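Long-range contacts in putative diflavin flavoprotein A 3 (Nostoc sp., PDB 3FNI), which probably mediates electron transfer from NADH to oxygen, reducing it to water, and is represented here by its flavodoxin-like domain alone: residues Ser18-Gln23 and Pro128-Tyr133; Ile29-Val34 and Ala139-Gly144. All blocks are in the same frame, centred on the assembly; numbering follows the deposited sequence.

Contact 1. Residues Ser18-Gln23 and Pro128-Tyr133; sequences SDRLAQ and PTENTY
Arg20 and Leu21, neighbours on the helix that starts at Ser18, share the ring of Tyr133, which is broad enough to offer surface to both. Arg20 sets out toward the other helix and bends at chi3 (65°), which lays the guanidinium across the outer end of the tyrosine. The two planes lie 35° apart: Arg20 NH2 comes within 3.5 Å of Tyr133 CE2, and the phenolic OH sits over one face of the guanidinium, offset from its centre. NE and OH are also close, but the angle is too poor for a hydrogen bond. Arg20 NH2 and Glu130 OE1 form a long, oblique salt bridge of 4.0 Å. Leu21, an apolar residue in a buried place, brings its CD2 methyl to 3.5 Å from Tyr133 CE1; Leu21 CD2 also touches CG2 of Thr132 and, more loosely, CG of Pro128.

The partner helix start is capped by a capping box, threonine hydroxyls suiting its first N-H groups: Thr129 N donates an almost straight bond to Thr132 OG1 (178°), and Thr129 OG1 accepts a weak one from Asn131 N. Across the contact, van der Waals packing on the Tyr133 ring does most of the joining, while the long charge pair on the solvent side probably adds only modest attraction.

Contact 2. Residues Ile29-Val34 and Ala139-Gly144; sequences ITKTGV and AGTDLG
Thr32 meets the helix of Gly144 with both branches of its side chain: Thr32 OG1 lies 3.5 Å from Gly144 CA, and the Thr32 CG2 methyl rests 3.6 Å from Thr141 O. Ile29 approaches one turn earlier on the partner helix, where Ile29 CG1 packs against Gly140 O at 3.3 Å and its CA makes a CH...O contact with the same oxygen. Glycine suits both positions 140 and 144, since the bare backbone lets Ile29 and Thr32 come right up to the helix. Val34 CG2 lies against Gly144 O, a methyl against a carbonyl oxygen.

What fixes Thr32 is its own helix end. With chi1 at 71°, its hydroxyl stands between the backbone N and the carbonyl carbon, and Thr32 OG1 donates a 2.6 Å hydrogen bond to Ile29 O in the plane of that carbonyl, which also accepts from Thr32 N. Gly33 then takes positive phi (76°) in a Schellman motif, a conformation favourable to glycine, and the chain turns toward Val34. At the outer edge, extended Lys31 and Thr141 OG1 share a water. Lys31 NZ pairs with Glu137, and Thr141 OG1 has two acceptors, Gly28 O and Glu137 OE1, to share its one hydrogen.

On the inner side Ile29, Val34 and Leu143 all touch Ile7 of strand 6-11, placing the contact where the end of helix 18-31 and the middle of helix 130-152 pack beside the parallel sheet, just before strand 35-40 begins.

In the fold
Contacts 1 and 2 join the same two helices, 18-31 and 130-152, at points whose centres are 15 Å apart and whose nearest atoms are about 6 Å apart. Along the chain the segments alternate: 18-23, 29-34, 128-133, 139-144. Each helix therefore enters contact 1 near its start and contact 2 further on, so the pair runs side by side in the same general direction. Both helices belong with the five-stranded parallel sheet, of order 2-1-3-4-5, that marks the flavodoxin-like fold. Packing of the first helix against the last, over a hundred residues on, is consistent with an FMN-binding domain of this type.

Contact 1. Residues Ser18-Gln23 and Pro128-Tyr133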
loop_
_atom_site.group_PDB
_atom_site.type_symbol
_atom_site.label_atom_id
_atom_site.label_comp_id
_atom_site.label_asym_id
_atom_site.label_seq_id
_atom_site.Cartn_x
_atom_site.Cartn_y
_atom_site.Cartn_z
ATOM N N SER A 18 -5.595 8.493 6.879
ATOM C CA SER A 18 -4.685 7.413 6.520
ATOM C C SER A 18 -4.579 6.314 7.558
ATOM O O SER A 18 -4.572 5.132 7.227
ATOM C CB SER A 18 -3.292 7.974 6.258
ATOM O OG SER A 18 -3.309 8.801 5.125
ATOM N N ASP A 19 -4.468 6.726 8.814
ATOM C CA ASP A 19 -4.339 5.799 9.918
ATOM C C ASP A 19 -5.526 4.826 9.970
ATOM O O ASP A 19 -5.341 3.614 10.043
ATOM C CB ASP A 19 -4.214 6.592 11.227
ATOM C CG ASP A 19 -2.822 7.203 11.429
ATOM O OD1 ASP A 19 -2.089 7.429 10.440
ATOM O OD2 ASP A 19 -2.464 7.477 12.593
ATOM N N ARG A 20 -6.743 5.356 9.908
ATOM C CA ARG A 20 -7.929 4.508 9.963
ATOM C C ARG A 20 -8.154 3.738 8.661
ATOM O O ARG A 20 -8.603 2.591 8.680
ATOM C CB ARG A 20 -9.159 5.353 10.308
ATOM C CG ARG A 20 -9.037 6.088 11.647
ATOM C CD ARG A 20 -10.283 6.901 11.945
ATOM N NE ARG A 20 -11.454 6.049 12.135
ATOM C CZ ARG A 20 -12.700 6.498 12.254
ATOM N NH1 ARG A 20 -12.944 7.802 12.202
ATOM N NH2 ARG A 20 -13.704 5.644 12.427
ATOM N N LEU A 21 -7.838 4.361 7.532
ATOM C CA LEU A 21 -8.006 3.702 6.243
ATOM C C LEU A 21 -7.054 2.513 6.120
ATOM O O LEU A 21 -7.455 1.421 5.688
ATOM C CB LEU A 21 -7.767 4.696 5.103
ATOM C CG LEU A 21 -8.858 5.757 4.953
ATOM C CD1 LEU A 21 -8.409 6.801 3.970
ATOM C CD2 LEU A 21 -10.157 5.116 4.505
ATOM N N ALA A 22 -5.800 2.722 6.511
ATOM C CA ALA A 22 -4.800 1.665 6.459
ATOM C C ALA A 22 -5.132 0.569 7.469
ATOM O O ALA A 22 -4.983 -0.615 7.176
ATOM C CB ALA A 22 -3.410 2.229 6.735
ATOM N N GLN A 23 -5.589 0.962 8.654
ATOM C CA GLN A 23 -5.927 -0.019 9.669
ATOM C C GLN A 23 -7.034 -0.971 9.210
ATOM O O GLN A 23 -6.987 -2.166 9.490
ATOM C CB GLN A 23 -6.349 0.672 10.968
ATOM C CG GLN A 23 -6.624 -0.310 12.090
ATOM C CD GLN A 23 -5.431 -1.214 12.351
ATOM O OE1 GLN A 23 -5.561 -2.439 12.396
ATOM N NE2 GLN A 23 -4.260 -0.612 12.522
ATOM N N PRO A 128 -14.708 9.717 5.341
ATOM C CA PRO A 128 -14.921 8.267 5.400
ATOM C C PRO A 128 -16.059 7.868 6.328
ATOM O O PRO A 128 -16.207 8.425 7.411
ATOM C CB PRO A 128 -13.574 7.736 5.888
ATOM C CG PRO A 128 -12.602 8.763 5.383
ATOM C CD PRO A 128 -13.316 10.052 5.683
ATOM N N THR A 129 -16.857 6.900 5.883
ATOM C CA THR A 129 -17.988 6.375 6.644
ATOM C C THR A 129 -17.668 4.917 6.966
ATOM O O THR A 129 -16.599 4.421 6.598
ATOM C CB THR A 129 -19.281 6.412 5.809
ATOM O OG1 THR A 129 -19.114 5.599 4.642
ATOM C CG2 THR A 129 -19.596 7.834 5.378
ATOM N N GLU A 130 -18.577 4.220 7.643
ATOM C CA GLU A 130 -18.315 2.818 7.946
ATOM C C GLU A 130 -18.401 1.977 6.674
ATOM O O GLU A 130 -17.874 0.873 6.627
ATOM C CB GLU A 130 -19.278 2.285 9.025
ATOM C CG GLU A 130 -18.981 2.822 10.431
ATOM C CD GLU A 130 -17.509 2.654 10.848
ATOM O OE1 GLU A 130 -16.972 3.565 11.528
ATOM O OE2 GLU A 130 -16.892 1.617 10.502
ATOM N N ASN A 131 -19.057 2.500 5.642
ATOM C CA ASN A 131 -19.171 1.779 4.368
ATOM C C ASN A 131 -17.822 1.891 3.659
ATOM O O ASN A 131 -17.439 1.026 2.875
ATOM C CB ASN A 131 -20.253 2.410 3.487
ATOM C CG ASN A 131 -21.649 2.187 4.023
ATOM O OD1 ASN A 131 -22.576 2.922 3.689
ATOM N ND2 ASN A 131 -21.811 1.159 4.846
ATOM N N THR A 132 -17.127 2.990 3.940
ATOM C CA THR A 132 -15.804 3.286 3.397
ATOM C C THR A 132 -14.788 2.318 4.000
ATOM O O THR A 132 -14.006 1.681 3.295
ATOM C CB THR A 132 -15.383 4.723 3.777
ATOM O OG1 THR A 132 -16.263 5.652 3.140
ATOM C CG2 THR A 132 -13.945 5.008 3.366
ATOM N N TYR A 133 -14.816 2.212 5.322
ATOM C CA TYR A 133 -13.898 1.339 6.023
ATOM C C TYR A 133 -14.194 -0.122 5.788
ATOM O O TYR A 133 -13.300 -0.956 5.892
ATOM C CB TYR A 133 -13.927 1.637 7.515
ATOM C CG TYR A 133 -13.431 3.017 7.840
ATOM C CD1 TYR A 133 -12.216 3.482 7.325
ATOM C CD2 TYR A 133 -14.166 3.864 8.671
ATOM C CE1 TYR A 133 -11.748 4.750 7.633
ATOM C CE2 TYR A 133 -13.707 5.132 8.985
ATOM C CZ TYR A 133 -12.502 5.571 8.467
ATOM O OH TYR A 133 -12.048 6.829 8.788
#

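Contact 2. Residues Ile29-Val34 and Ala139-Gly144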
loop_
_atom_site.group_PDB
_atom_site.type_symbol
_atom_site.label_atom_id
_atom_site.label_comp_id
_atom_site.label_asym_id
_atom_site.label_seq_id
_atom_site.Cartn_x
_atom_site.Cartn_y
_atom_site.Cartn_z
ATOM N N ILE A 29 -6.563 -7.864 5.695
ATOM C CA ILE A 29 -5.406 -8.695 5.353
ATOM C C ILE A 29 -5.217 -9.763 6.418
ATOM O O ILE A 29 -5.005 -10.937 6.115
ATOM C CB ILE A 29 -4.099 -7.862 5.271
ATOM C CG1 ILE A 29 -4.158 -6.909 4.080
ATOM C CG2 ILE A 29 -2.887 -8.793 5.136
ATOM C CD1 ILE A 29 -2.997 -5.951 4.012
ATOM N N THR A 30 -5.295 -9.323 7.668
ATOM C CA THR A 30 -5.144 -10.179 8.834
ATOM C C THR A 30 -6.071 -11.389 8.802
ATOM O O THR A 30 -5.684 -12.479 9.209
ATOM C CB THR A 30 -5.438 -9.380 10.116
ATOM O OG1 THR A 30 -4.523 -8.285 10.207
ATOM C CG2 THR A 30 -5.308 -10.259 11.348
ATOM N N LYS A 31 -7.295 -11.190 8.329
ATOM C CA LYS A 31 -8.266 -12.277 8.261
ATOM C C LYS A 31 -7.751 -13.471 7.473
ATOM O O LYS A 31 -8.090 -14.609 7.779
ATOM C CB LYS A 31 -9.566 -11.808 7.609
ATOM C CG LYS A 31 -10.384 -10.840 8.419
ATOM C CD LYS A 31 -11.724 -10.571 7.739
ATOM C CE LYS A 31 -12.481 -9.463 8.462
ATOM N NZ LYS A 31 -13.803 -9.144 7.838
ATOM N N THR A 32 -6.934 -13.205 6.460
ATOM C CA THR A 32 -6.401 -14.257 5.607
ATOM C C THR A 32 -5.160 -14.915 6.182
ATOM O O THR A 32 -4.590 -15.816 5.569
ATOM C CB THR A 32 -6.042 -13.707 4.226
ATOM O OG1 THR A 32 -4.876 -12.878 4.334
ATOM C CG2 THR A 32 -7.197 -12.883 3.676
ATOM N N GLY A 33 -4.739 -14.461 7.356
ATOM C CA GLY A 33 -3.562 -15.026 7.983
ATOM C C GLY A 33 -2.256 -14.575 7.353
ATOM O O GLY A 33 -1.204 -15.113 7.682
ATOM N N VAL A 34 -2.314 -13.599 6.447
ATOM C CA VAL A 34 -1.111 -13.086 5.796
ATOM C C VAL A 34 -0.512 -11.966 6.653
ATOM O O VAL A 34 -1.239 -11.121 7.182
ATOM C CB VAL A 34 -1.429 -12.550 4.375
ATOM C CG1 VAL A 34 -0.220 -11.823 3.789
ATOM C CG2 VAL A 34 -1.825 -13.701 3.475
ATOM N N ALA A 139 -11.027 -4.971 0.583
ATOM C CA ALA A 139 -9.909 -4.857 -0.350
ATOM C C ALA A 139 -8.682 -5.502 0.298
ATOM O O ALA A 139 -7.838 -6.089 -0.380
ATOM C CB ALA A 139 -9.624 -3.390 -0.651
ATOM N N GLY A 140 -8.588 -5.371 1.619
ATOM C CA GLY A 140 -7.477 -5.949 2.348
ATOM C C GLY A 140 -7.553 -7.457 2.259
ATOM O O GLY A 140 -6.545 -8.132 2.079
ATOM N N THR A 141 -8.769 -7.976 2.389
ATOM C CA THR A 141 -9.021 -9.404 2.311
ATOM C C THR A 141 -8.686 -9.909 0.914
ATOM O O THR A 141 -8.003 -10.917 0.761
ATOM C CB THR A 141 -10.495 -9.712 2.616
ATOM O OG1 THR A 141 -10.762 -9.422 3.991
ATOM C CG2 THR A 141 -10.814 -11.165 2.339
ATOM N N ASP A 142 -9.171 -9.197 -0.102
ATOM C CA ASP A 142 -8.926 -9.571 -1.487
ATOM C C ASP A 142 -7.443 -9.739 -1.780
ATOM O O ASP A 142 -7.040 -10.713 -2.410
ATOM C CB ASP A 142 -9.510 -8.518 -2.435
ATOM C CG ASP A 142 -11.004 -8.661 -2.619
ATOM O OD1 ASP A 142 -11.643 -9.369 -1.808
ATOM O OD2 ASP A 142 -11.544 -8.057 -3.572
ATOM N N LEU A 143 -6.639 -8.780 -1.330
ATOM C CA LEU A 143 -5.203 -8.826 -1.547
ATOM C C LEU A 143 -4.600 -9.978 -0.768
ATOM O O LEU A 143 -3.733 -10.686 -1.268
ATOM C CB LEU A 143 -4.551 -7.511 -1.108
ATOM C CG LEU A 143 -3.032 -7.449 -1.305
ATOM C CD1 LEU A 143 -2.690 -7.701 -2.777
ATOM C CD2 LEU A 143 -2.497 -6.078 -0.844
ATOM N N GLY A 144 -5.067 -10.157 0.465
ATOM C CA GLY A 144 -4.576 -11.239 1.300
ATOM C C GLY A 144 -4.853 -12.586 0.656
ATOM O O GLY A 144 -4.023 -13.491 0.732
HETATM O O HOH W 1 -13.593 -9.968 4.716
#